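Long-range contacts in RNA silencing suppressor p19 (Tomato bushy stunt virus, PDB 4J39), which binds silencing RNA duplexes as a homodimer, probably selecting them by length like a molecular caliper and so suppressing the host's RNA silencing: residues S6-L10 and G66-S72; F43-F48 and A76-F80; Q85-T89 and V101-T107. The contacts are given in a common frame with arbitrary orientation. Residues are numbered along the deposited sequence.

Interaction 1: residues S6-L10 and G66-S72. With SO4 (sulfate ion), chain C; SO4 (sulfate ion), chain E.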
loop_
_atom_site.group_PDB
_atom_site.type_symbol
_atom_site.label_atom_id
_atom_site.label_comp_id
_atom_site.label_asym_id
_atom_site.label_seq_id
_atom_site.Cartn_x
_atom_site.Cartn_y
_atom_site.Cartn_z
ATOM N N SER A 6 -0.912 1.396 -22.917
ATOM C CA SER A 6 -1.224 0.984 -21.555
ATOM C C SER A 6 0.009 0.442 -20.848
ATOM O O SER A 6 0.769 -0.247 -21.484
ATOM C CB SER A 6 -2.171 -0.203 -21.679
ATOM O OG SER A 6 -2.671 -0.577 -20.408
ATOM N N PRO A 7 0.091 0.547 -19.503
ATOM C CA PRO A 7 1.115 -0.227 -18.755
ATOM C C PRO A 7 0.826 -1.703 -18.647
ATOM O O PRO A 7 1.733 -2.495 -18.220
ATOM C CB PRO A 7 1.114 0.468 -17.389
ATOM C CG PRO A 7 -0.213 0.863 -17.254
ATOM C CD PRO A 7 -0.760 1.289 -18.547
ATOM N N PHE A 8 -0.386 -2.112 -19.015
ATOM C CA PHE A 8 -0.844 -3.495 -18.864
ATOM C C PHE A 8 -0.504 -4.360 -20.082
ATOM O O PHE A 8 -0.548 -3.888 -21.258
ATOM C CB PHE A 8 -2.305 -3.577 -18.479
ATOM C CG PHE A 8 -2.601 -2.960 -17.174
ATOM C CD1 PHE A 8 -3.294 -1.751 -17.113
ATOM C CD2 PHE A 8 -2.254 -3.525 -15.969
ATOM C CE1 PHE A 8 -3.572 -1.167 -15.946
ATOM C CE2 PHE A 8 -2.433 -2.931 -14.810
ATOM C CZ PHE A 8 -3.197 -1.731 -14.746
ATOM N N LYS A 9 -0.163 -5.617 -19.836
ATOM C CA LYS A 9 0.183 -6.630 -20.833
ATOM C C LYS A 9 -0.877 -7.717 -21.090
ATOM O O LYS A 9 -0.782 -8.593 -21.944
ATOM C CB LYS A 9 1.494 -7.285 -20.399
ATOM C CG LYS A 9 2.624 -6.359 -20.036
ATOM C CD LYS A 9 3.911 -7.083 -19.754
ATOM C CE LYS A 9 4.538 -7.896 -20.933
ATOM N NZ LYS A 9 5.743 -8.653 -20.420
ATOM N N LEU A 10 -1.994 -7.652 -20.363
ATOM C CA LEU A 10 -3.073 -8.550 -20.532
ATOM C C LEU A 10 -4.365 -7.697 -20.630
ATOM O O LEU A 10 -4.449 -6.645 -20.040
ATOM C CB LEU A 10 -3.207 -9.418 -19.275
ATOM C CG LEU A 10 -2.146 -10.453 -18.897
ATOM C CD1 LEU A 10 -2.515 -11.142 -17.615
ATOM C CD2 LEU A 10 -1.838 -11.452 -20.081
ATOM N N GLY A 66 1.808 -11.473 -14.255
ATOM C CA GLY A 66 2.360 -11.084 -15.595
ATOM C C GLY A 66 1.625 -9.883 -16.170
ATOM O O GLY A 66 1.919 -9.472 -17.277
ATOM N N SER A 67 0.683 -9.280 -15.436
ATOM C CA SER A 67 -0.206 -8.224 -16.110
ATOM C C SER A 67 0.522 -6.905 -16.331
ATOM O O SER A 67 0.094 -6.048 -17.171
ATOM C CB SER A 67 -1.495 -8.042 -15.310
ATOM O OG SER A 67 -1.202 -7.395 -14.163
ATOM N N TRP A 68 1.625 -6.685 -15.654
ATOM C CA TRP A 68 2.516 -5.574 -15.827
ATOM C C TRP A 68 3.882 -5.845 -15.308
ATOM O O TRP A 68 4.053 -6.666 -14.419
ATOM C CB TRP A 68 1.916 -4.242 -15.237
ATOM C CG TRP A 68 1.689 -4.284 -13.744
ATOM C CD1 TRP A 68 0.535 -4.632 -13.115
ATOM C CD2 TRP A 68 2.654 -4.037 -12.757
ATOM N NE1 TRP A 68 0.735 -4.569 -11.740
ATOM C CE2 TRP A 68 2.030 -4.239 -11.478
ATOM C CE3 TRP A 68 3.962 -3.603 -12.774
ATOM C CZ2 TRP A 68 2.751 -4.040 -10.265
ATOM C CZ3 TRP A 68 4.658 -3.412 -11.631
ATOM C CH2 TRP A 68 4.047 -3.622 -10.376
ATOM N N THR A 69 4.890 -5.135 -15.841
ATOM C CA THR A 69 6.269 -5.258 -15.401
ATOM C C THR A 69 6.839 -3.868 -15.166
ATOM O O THR A 69 6.231 -2.799 -15.609
ATOM C CB THR A 69 7.074 -6.026 -16.463
ATOM O OG1 THR A 69 7.089 -5.148 -17.609
ATOM C CG2 THR A 69 6.541 -7.385 -16.841
ATOM N N GLY A 70 7.987 -3.746 -14.574
ATOM C CA GLY A 70 8.670 -2.450 -14.410
ATOM C C GLY A 70 8.865 -1.795 -15.807
ATOM O O GLY A 70 8.614 -0.542 -15.976
ATOM N N ASP A 71 9.251 -2.633 -16.758
ATOM C CA ASP A 71 9.434 -2.122 -18.135
ATOM C C ASP A 71 8.139 -1.628 -18.786
ATOM O O ASP A 71 8.107 -0.527 -19.412
ATOM C CB ASP A 71 10.087 -3.133 -19.031
ATOM C CG ASP A 71 11.601 -3.373 -18.700
ATOM O OD1 ASP A 71 12.110 -4.325 -19.336
ATOM O OD2 ASP A 71 12.221 -2.628 -17.919
ATOM N N SER A 72 7.061 -2.419 -18.731
ATOM C CA SER A 72 5.736 -2.014 -19.337
ATOM C C SER A 72 5.258 -0.774 -18.617
ATOM O O SER A 72 4.721 0.182 -19.256
ATOM C CB SER A 72 4.696 -3.104 -19.364
ATOM O OG SER A 72 4.144 -3.349 -18.058
HETATM S S SO4 C . -6.025 0.387 -21.584
HETATM O O1 SO4 C . -5.258 0.086 -20.307
HETATM O O2 SO4 C . -5.428 1.611 -22.194
HETATM O O3 SO4 C . -7.381 0.619 -21.260
HETATM O O4 SO4 C . -5.852 -0.733 -22.409
HETATM S S SO4 E . 8.835 -5.766 -11.657
HETATM O O1 SO4 E . 9.929 -6.688 -11.323
HETATM O O2 SO4 E . 9.127 -4.469 -10.934
HETATM O O3 SO4 E . 8.762 -5.807 -13.130
HETATM O O4 SO4 E . 7.521 -6.269 -11.286
HETATM O O HOH W 1 3.609 -0.364 -21.746
HETATM O O HOH W 2 7.708 -6.452 -20.143
HETATM O O HOH W 3 4.392 -10.238 -18.106
#
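Two direct hydrogen bonds fasten the N-terminal loop residues 6-10 to the turn that leads into helix 70-78. Lys9 N donates to Ser67 O (2.7 Å, nearly linear), and Ser72 OG donates to Pro7 O at 2.6 Å. The Ser72 hydroxyl works twice, since it also accepts from Thr69 N (2.9 Å); Ser72 N in turn donates to Thr69 OG1 (3.0 Å), completing a capping box. Gly70 N donates to O3 of a sulfate (2.6 Å). In the loop, Ser6 OG accepts from Phe8 N (3.1 Å) in an ST turn and donates to a second sulfate, also held by Arg50; both ions probably come from the crystallisation liquor. Three waters extend the network: one joins Ser6 O to Ser72 O, the others link Lys9 NZ to Thr69 OG1 and to Gly66 O. Ser67 OG turns to Glu39, while Phe8 CE2 packs against Trp68 CD1 at 3.8 Å. The Ser72 hydroxyl thus serves both the helix cap and one of the two bonds that hold the loop.

Interaction 2: residues F43-F48 and A76-F80. With nucleotides of chain B.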
loop_
_atom_site.group_PDB
_atom_site.type_symbol
_atom_site.label_atom_id
_atom_site.label_comp_id
_atom_site.label_asym_id
_atom_site.label_seq_id
_atom_site.Cartn_x
_atom_site.Cartn_y
_atom_site.Cartn_z
ATOM N N PHE A 43 -0.772 7.957 -13.850
ATOM C CA PHE A 43 0.346 8.824 -14.162
ATOM C C PHE A 43 -0.148 10.233 -14.447
ATOM O O PHE A 43 -0.854 10.439 -15.440
ATOM C CB PHE A 43 1.195 8.340 -15.326
ATOM C CG PHE A 43 1.441 6.831 -15.343
ATOM C CD1 PHE A 43 0.862 6.036 -16.297
ATOM C CD2 PHE A 43 2.259 6.260 -14.383
ATOM C CE1 PHE A 43 1.019 4.616 -16.284
ATOM C CE2 PHE A 43 2.470 4.847 -14.365
ATOM C CZ PHE A 43 1.892 4.049 -15.320
ATOM N N GLY A 44 0.132 11.135 -13.537
ATOM C CA GLY A 44 -0.560 12.453 -13.518
ATOM C C GLY A 44 -2.058 12.268 -13.532
ATOM O O GLY A 44 -2.619 11.600 -12.620
ATOM N N LYS A 45 -2.726 12.771 -14.588
ATOM C CA LYS A 45 -4.185 12.707 -14.675
ATOM C C LYS A 45 -4.744 11.404 -15.292
ATOM O O LYS A 45 -5.972 11.169 -15.256
ATOM C CB LYS A 45 -4.769 13.944 -15.502
ATOM C CG LYS A 45 -4.365 15.255 -15.005
ATOM C CD LYS A 45 -5.413 16.323 -15.552
ATOM C CE LYS A 45 -5.177 17.771 -15.072
ATOM N NZ LYS A 45 -6.538 18.580 -15.266
ATOM N N VAL A 46 -3.894 10.567 -15.873
ATOM C CA VAL A 46 -4.354 9.532 -16.741
ATOM C C VAL A 46 -4.325 8.235 -15.896
ATOM O O VAL A 46 -3.318 8.032 -15.204
ATOM C CB VAL A 46 -3.418 9.389 -17.917
ATOM C CG1 VAL A 46 -3.900 8.296 -18.908
ATOM C CG2 VAL A 46 -3.305 10.779 -18.685
ATOM N N VAL A 47 -5.429 7.490 -15.890
ATOM C CA VAL A 47 -5.507 6.242 -15.123
ATOM C C VAL A 47 -5.888 5.070 -16.042
ATOM O O VAL A 47 -6.725 5.215 -16.984
ATOM C CB VAL A 47 -6.417 6.372 -13.910
ATOM C CG1 VAL A 47 -7.842 6.686 -14.347
ATOM C CG2 VAL A 47 -6.412 5.014 -13.034
ATOM N N PHE A 48 -5.207 3.914 -15.827
ATOM C CA PHE A 48 -5.408 2.725 -16.601
ATOM C C PHE A 48 -5.850 1.645 -15.574
ATOM O O PHE A 48 -5.301 1.664 -14.496
ATOM C CB PHE A 48 -4.176 2.228 -17.289
ATOM C CG PHE A 48 -3.534 3.244 -18.232
ATOM C CD1 PHE A 48 -3.867 3.172 -19.581
ATOM C CD2 PHE A 48 -2.596 4.157 -17.778
ATOM C CE1 PHE A 48 -3.261 4.046 -20.486
ATOM C CE2 PHE A 48 -1.966 5.047 -18.725
ATOM C CZ PHE A 48 -2.362 4.991 -20.029
ATOM N N ALA A 76 4.839 2.954 -20.593
ATOM C CA ALA A 76 3.595 3.706 -20.515
ATOM C C ALA A 76 3.718 5.049 -19.841
ATOM O O ALA A 76 3.140 6.105 -20.304
ATOM C CB ALA A 76 2.488 2.802 -19.722
ATOM N N ALA A 77 4.400 5.119 -18.729
ATOM C CA ALA A 77 4.534 6.289 -17.932
ATOM C C ALA A 77 5.435 7.387 -18.631
ATOM O O ALA A 77 5.158 8.566 -18.461
ATOM C CB ALA A 77 5.184 5.977 -16.593
ATOM N N SER A 78 6.400 6.965 -19.387
ATOM C CA SER A 78 7.423 7.899 -20.024
ATOM C C SER A 78 6.759 8.866 -21.047
ATOM O O SER A 78 7.314 9.899 -21.360
ATOM C CB SER A 78 8.641 7.173 -20.567
ATOM O OG SER A 78 8.309 6.307 -21.609
ATOM N N ARG A 79 5.592 8.481 -21.533
ATOM C CA ARG A 79 4.783 9.335 -22.422
ATOM C C ARG A 79 4.371 10.648 -21.779
ATOM O O ARG A 79 4.073 11.664 -22.472
ATOM C CB ARG A 79 3.555 8.510 -22.787
ATOM C CG ARG A 79 2.502 9.210 -23.647
ATOM C CD ARG A 79 3.175 9.742 -24.890
ATOM N NE ARG A 79 2.198 10.372 -25.730
ATOM C CZ ARG A 79 1.768 11.633 -25.480
ATOM N NH1 ARG A 79 2.224 12.338 -24.483
ATOM N NH2 ARG A 79 0.876 12.160 -26.322
ATOM N N PHE A 80 4.223 10.606 -20.470
ATOM C CA PHE A 80 3.680 11.697 -19.698
ATOM C C PHE A 80 4.752 12.536 -19.001
ATOM O O PHE A 80 4.419 13.473 -18.278
ATOM C CB PHE A 80 2.711 11.177 -18.668
ATOM C CG PHE A 80 1.558 10.442 -19.252
ATOM C CD1 PHE A 80 0.458 11.133 -19.787
ATOM C CD2 PHE A 80 1.572 9.062 -19.334
ATOM C CE1 PHE A 80 -0.625 10.439 -20.355
ATOM C CE2 PHE A 80 0.507 8.383 -19.882
ATOM C CZ PHE A 80 -0.597 9.060 -20.388
ATOM P P A B 8 -8.635 22.335 -9.833
ATOM O OP1 A B 8 -9.485 22.606 -11.005
ATOM O OP2 A B 8 -9.426 22.170 -8.604
ATOM O "O5'" A B 8 -7.744 21.004 -10.152
ATOM C "C5'" A B 8 -6.827 20.995 -11.252
ATOM C "C4'" A B 8 -5.910 19.810 -11.299
ATOM O "O4'" A B 8 -4.814 19.915 -10.353
ATOM C "C3'" A B 8 -6.594 18.495 -10.947
ATOM O "O3'" A B 8 -7.407 18.104 -12.048
ATOM C "C2'" A B 8 -5.379 17.621 -10.675
ATOM O "O2'" A B 8 -4.579 17.284 -11.796
ATOM C "C1'" A B 8 -4.595 18.603 -9.820
ATOM N N9 A B 8 -4.930 18.475 -8.383
ATOM C C8 A B 8 -5.825 19.177 -7.615
ATOM N N7 A B 8 -5.870 18.778 -6.369
ATOM C C5 A B 8 -4.918 17.767 -6.260
ATOM C C6 A B 8 -4.465 16.951 -5.168
ATOM N N6 A B 8 -4.934 16.964 -3.873
ATOM N N1 A B 8 -3.527 16.003 -5.477
ATOM C C2 A B 8 -3.083 15.953 -6.744
ATOM N N3 A B 8 -3.447 16.642 -7.819
ATOM C C4 A B 8 -4.367 17.555 -7.520
#
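A β-hairpin in the four-stranded antiparallel sheet of the p19 core, with a type II' turn from Phe43 to Val46, packs against residues 76-80, in the C-terminal part of helix 70-78 and beyond. Phe80 and Phe43 bury the most surface. Phe80 N is bonded to Ala77 O at 3.0 Å, and the CA-to-CB bond of Phe80 points toward the hairpin. Its ring lies among Phe43, Val46 and Phe48: CD2 of Phe80 is 4.1 Å from CB of Phe43, and CE2 of Phe80 approaches CE2 of Phe48 at 4.3 Å, at the edge of the Phe48 ring. Phe43, at the end of strand 36-43, points the other way across the contact, to the helix, where Ala76 and Ala77 offer methyl groups small enough to let the backbones come close, with the CA atoms of Phe43 and Ala77 6.2 Å apart. The contact between the segments is thus wholly apolar. Lys45 leads away from the helix to the RNA, its NZ making a weak hydrogen bond to O3' of A8 of chain B. Over one face of the Phe43 ring sits the Ala77 methyl, a CH-π contact with CB 3.8 Å from the ring centroid.

Interaction 3: residues Q85-T89 and V101-T107. With nucleotides of chain D.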
loop_
_atom_site.group_PDB
_atom_site.type_symbol
_atom_site.label_atom_id
_atom_site.label_comp_id
_atom_site.label_asym_id
_atom_site.label_seq_id
_atom_site.Cartn_x
_atom_site.Cartn_y
_atom_site.Cartn_z
ATOM N N GLN A 85 8.309 16.737 -12.184
ATOM C CA GLN A 85 7.812 15.457 -11.650
ATOM C C GLN A 85 6.303 15.438 -11.680
ATOM O O GLN A 85 5.640 16.479 -11.499
ATOM C CB GLN A 85 8.384 15.296 -10.239
ATOM C CG GLN A 85 8.140 14.013 -9.643
ATOM C CD GLN A 85 8.968 13.734 -8.452
ATOM O OE1 GLN A 85 9.519 12.655 -8.376
ATOM N NE2 GLN A 85 8.981 14.631 -7.456
ATOM N N ILE A 86 5.717 14.278 -12.004
ATOM C CA ILE A 86 4.273 14.080 -11.856
ATOM C C ILE A 86 4.013 12.967 -10.809
ATOM O O ILE A 86 4.921 12.197 -10.511
ATOM C CB ILE A 86 3.667 13.606 -13.203
ATOM C CG1 ILE A 86 4.272 12.281 -13.728
ATOM C CG2 ILE A 86 3.842 14.743 -14.253
ATOM C CD1 ILE A 86 3.698 11.816 -15.103
ATOM N N GLY A 87 2.771 12.877 -10.357
ATOM C CA GLY A 87 2.406 11.873 -9.363
ATOM C C GLY A 87 2.106 10.558 -10.032
ATOM O O GLY A 87 1.363 10.470 -11.008
ATOM N N CYS A 88 2.586 9.485 -9.438
ATOM C CA CYS A 88 2.334 8.146 -9.963
ATOM C C CYS A 88 1.818 7.219 -8.883
ATOM O O CYS A 88 2.238 7.391 -7.744
ATOM C CB CYS A 88 3.602 7.464 -10.427
ATOM S SG CYS A 88 4.479 8.359 -11.802
ATOM N N THR A 89 0.830 6.407 -9.227
ATOM C CA THR A 89 0.117 5.600 -8.247
ATOM C C THR A 89 -0.296 4.251 -8.750
ATOM O O THR A 89 -0.890 4.099 -9.849
ATOM C CB THR A 89 -1.180 6.308 -7.710
ATOM O OG1 THR A 89 -0.872 7.551 -7.138
ATOM C CG2 THR A 89 -1.793 5.574 -6.598
ATOM N N VAL A 101 0.279 2.394 -3.712
ATOM C CA VAL A 101 1.628 2.722 -3.624
ATOM C C VAL A 101 1.829 3.958 -4.499
ATOM O O VAL A 101 1.491 3.925 -5.684
ATOM C CB VAL A 101 2.607 1.552 -4.182
ATOM C CG1 VAL A 101 4.133 1.936 -4.188
ATOM C CG2 VAL A 101 2.374 0.172 -3.543
ATOM N N SER A 102 2.340 5.039 -3.921
ATOM C CA SER A 102 2.306 6.367 -4.634
ATOM C C SER A 102 3.606 7.136 -4.437
ATOM O O SER A 102 4.281 7.054 -3.352
ATOM C CB SER A 102 1.095 7.217 -4.146
ATOM O OG SER A 102 0.955 7.241 -2.767
ATOM N N GLY A 103 3.975 7.981 -5.411
ATOM C CA GLY A 103 4.988 8.948 -5.198
ATOM C C GLY A 103 5.329 9.619 -6.529
ATOM O O GLY A 103 4.610 9.443 -7.466
ATOM N N GLY A 104 6.393 10.405 -6.586
ATOM C CA GLY A 104 6.702 11.162 -7.810
ATOM C C GLY A 104 7.350 10.305 -8.879
ATOM O O GLY A 104 7.938 9.260 -8.575
ATOM N N SER A 105 7.296 10.745 -10.139
ATOM C CA SER A 105 7.931 9.959 -11.258
ATOM C C SER A 105 9.384 9.684 -11.077
ATOM O O SER A 105 9.976 8.717 -11.700
ATOM C CB SER A 105 7.706 10.674 -12.619
ATOM O OG SER A 105 7.772 12.079 -12.556
ATOM N N ARG A 106 10.061 10.536 -10.325
ATOM C CA ARG A 106 11.492 10.324 -10.140
ATOM C C ARG A 106 11.712 9.011 -9.370
ATOM O O ARG A 106 12.796 8.458 -9.420
ATOM C CB ARG A 106 12.094 11.492 -9.325
ATOM C CG ARG A 106 13.280 12.185 -9.926
ATOM C CD ARG A 106 12.955 13.586 -10.495
ATOM N NE ARG A 106 12.690 14.573 -9.449
ATOM C CZ ARG A 106 12.464 15.880 -9.635
ATOM N NH1 ARG A 106 12.483 16.434 -10.857
ATOM N NH2 ARG A 106 12.208 16.628 -8.554
ATOM N N THR A 107 10.700 8.540 -8.666
ATOM C CA THR A 107 10.834 7.325 -7.847
ATOM C C THR A 107 10.199 6.074 -8.486
ATOM O O THR A 107 9.977 5.056 -7.839
ATOM C CB THR A 107 10.268 7.504 -6.382
ATOM O OG1 THR A 107 8.795 7.393 -6.427
ATOM C CG2 THR A 107 10.795 8.805 -5.813
ATOM P P G D 13 4.670 13.168 -3.196
ATOM O OP1 G D 13 6.096 12.695 -3.318
ATOM O OP2 G D 13 4.246 13.990 -2.047
ATOM O "O5'" G D 13 4.337 13.979 -4.538
ATOM C "C5'" G D 13 4.680 13.435 -5.791
ATOM C "C4'" G D 13 4.154 14.304 -6.909
ATOM O "O4'" G D 13 2.728 14.222 -6.880
ATOM C "C3'" G D 13 4.409 15.824 -6.817
ATOM O "O3'" G D 13 5.735 16.098 -7.288
ATOM C "C2'" G D 13 3.342 16.362 -7.742
ATOM O "O2'" G D 13 3.601 16.128 -9.092
ATOM C "C1'" G D 13 2.193 15.479 -7.291
ATOM N N9 G D 13 1.402 15.990 -6.196
ATOM C C8 G D 13 1.439 15.655 -4.883
ATOM N N7 G D 13 0.544 16.286 -4.137
ATOM C C5 G D 13 -0.061 17.151 -5.042
ATOM C C6 G D 13 -1.085 18.172 -4.857
ATOM O O6 G D 13 -1.695 18.475 -3.836
ATOM N N1 G D 13 -1.430 18.876 -6.053
ATOM C C2 G D 13 -0.837 18.675 -7.269
ATOM N N2 G D 13 -1.269 19.471 -8.288
ATOM N N3 G D 13 0.140 17.750 -7.469
ATOM C C4 G D 13 0.451 16.996 -6.305
ATOM P P U D 12 1.558 11.220 1.160
ATOM O OP1 U D 12 2.896 10.814 1.699
ATOM O OP2 U D 12 1.098 12.425 1.770
ATOM O "O5'" U D 12 1.561 11.328 -0.422
ATOM C "C5'" U D 12 2.032 10.211 -1.229
ATOM C "C4'" U D 12 1.893 10.478 -2.704
ATOM O "O4'" U D 12 0.478 10.646 -2.970
ATOM C "C3'" U D 12 2.443 11.822 -3.189
ATOM O "O3'" U D 12 3.820 11.839 -3.416
ATOM C "C2'" U D 12 1.720 11.942 -4.515
ATOM O "O2'" U D 12 2.128 11.011 -5.503
ATOM C "C1'" U D 12 0.339 11.573 -4.031
ATOM N N1 U D 12 -0.530 12.641 -3.472
ATOM C C2 U D 12 -1.192 13.423 -4.377
ATOM O O2 U D 12 -0.997 13.351 -5.569
ATOM N N3 U D 12 -2.048 14.359 -3.816
ATOM C C4 U D 12 -2.353 14.626 -2.502
ATOM O O4 U D 12 -3.211 15.500 -2.255
ATOM C C5 U D 12 -1.637 13.752 -1.587
ATOM C C6 U D 12 -0.771 12.826 -2.110
ATOM P P C D 14 6.533 17.419 -6.737
ATOM O OP1 C D 14 7.910 17.273 -7.249
ATOM O OP2 C D 14 6.343 17.546 -5.331
ATOM O "O5'" C D 14 5.763 18.679 -7.327
ATOM C "C5'" C D 14 5.722 18.836 -8.700
ATOM C "C4'" C D 14 4.845 19.967 -9.175
ATOM O "O4'" C D 14 3.456 19.648 -8.955
ATOM C "C3'" C D 14 5.031 21.305 -8.432
ATOM O "O3'" C D 14 6.139 22.065 -8.908
ATOM C "C2'" C D 14 3.719 21.999 -8.733
ATOM O "O2'" C D 14 3.676 22.416 -10.077
ATOM C "C1'" C D 14 2.771 20.824 -8.495
ATOM N N1 C D 14 2.300 20.671 -7.096
ATOM C C2 C D 14 1.263 21.527 -6.680
ATOM O O2 C D 14 0.764 22.349 -7.469
ATOM N N3 C D 14 0.796 21.399 -5.415
ATOM C C4 C D 14 1.350 20.514 -4.591
ATOM N N4 C D 14 0.823 20.447 -3.372
ATOM C C5 C D 14 2.431 19.661 -4.963
ATOM C C6 C D 14 2.850 19.788 -6.220
#
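Where the ladder between strands 87-94 and 97-104 ends, side chains join the backbone in holding the two segments together: Gln85 OE1 accepts from Arg106 N at 2.9 Å, and Ser105 OG accepts from Ile86 N at 3.1 Å. The amide of Gln85 thereby works in two directions, for its NE2 donates to OP1 of C14 of chain D, also at 2.9 Å. Its CD lies over one face of the Arg106 guanidinium. Ser105 N returns a bond to Ile86 O (2.8 Å), tying the short 3-10 segment 105-106 to the loop before strand 87-94.

Further along, Cys88 and Gly103 form an antiparallel hydrogen-bonded pair, with Cys88 N to Gly103 O at 2.8 Å and Gly103 N to Cys88 O at 3.0 Å. Gly87 with Gly104 and Thr89 with Ser102 are the flanking non-hydrogen-bonded pairs. Thr89 and Ser102 share the RNA-facing side of the sheet, while Cys88 faces Leu111 of helix 108-124. Bare glycine backbone lets the RNA sit close: Gly87 CA lies 3.4 Å from O4' of G13 of chain D, where a CB would clash. Val101 and Ser102 also pair with a strand of the second subunit. The arrangement is an antiparallel β-hairpin at the dimer interface of p19, part of the continuous sheet that receives the sugar-phosphate backbone of the duplex.

Interactions 1 and 2 share helix 70-78, and interactions 2 and 3 reach the same antiparallel sheet. Interactions 1 and 2 have centres 13 Å apart and touch directly: Pro7 N is 3.3 Å from Ala76 CB, and Pro7 CD is 3.4 Å from Phe48 CG, so Pro7 sits between helix 70-78 and strand 46-53. Interactions 2 and 3, with centres 10 Å apart, meet through the sheet, with a probable hydrogen bond of 2.9 Å from Gly44 N to Gly87 O, and Phe43 CD2 4.0 Å from Cys88 SG. Interactions 1 and 3 stay separate, about 8 Å between nearest atoms. Interaction 3 lies against the RNA and interaction 2 reaches it weakly through Lys45, whereas the nearest atoms of interaction 1 and the RNA are about 10 Å apart.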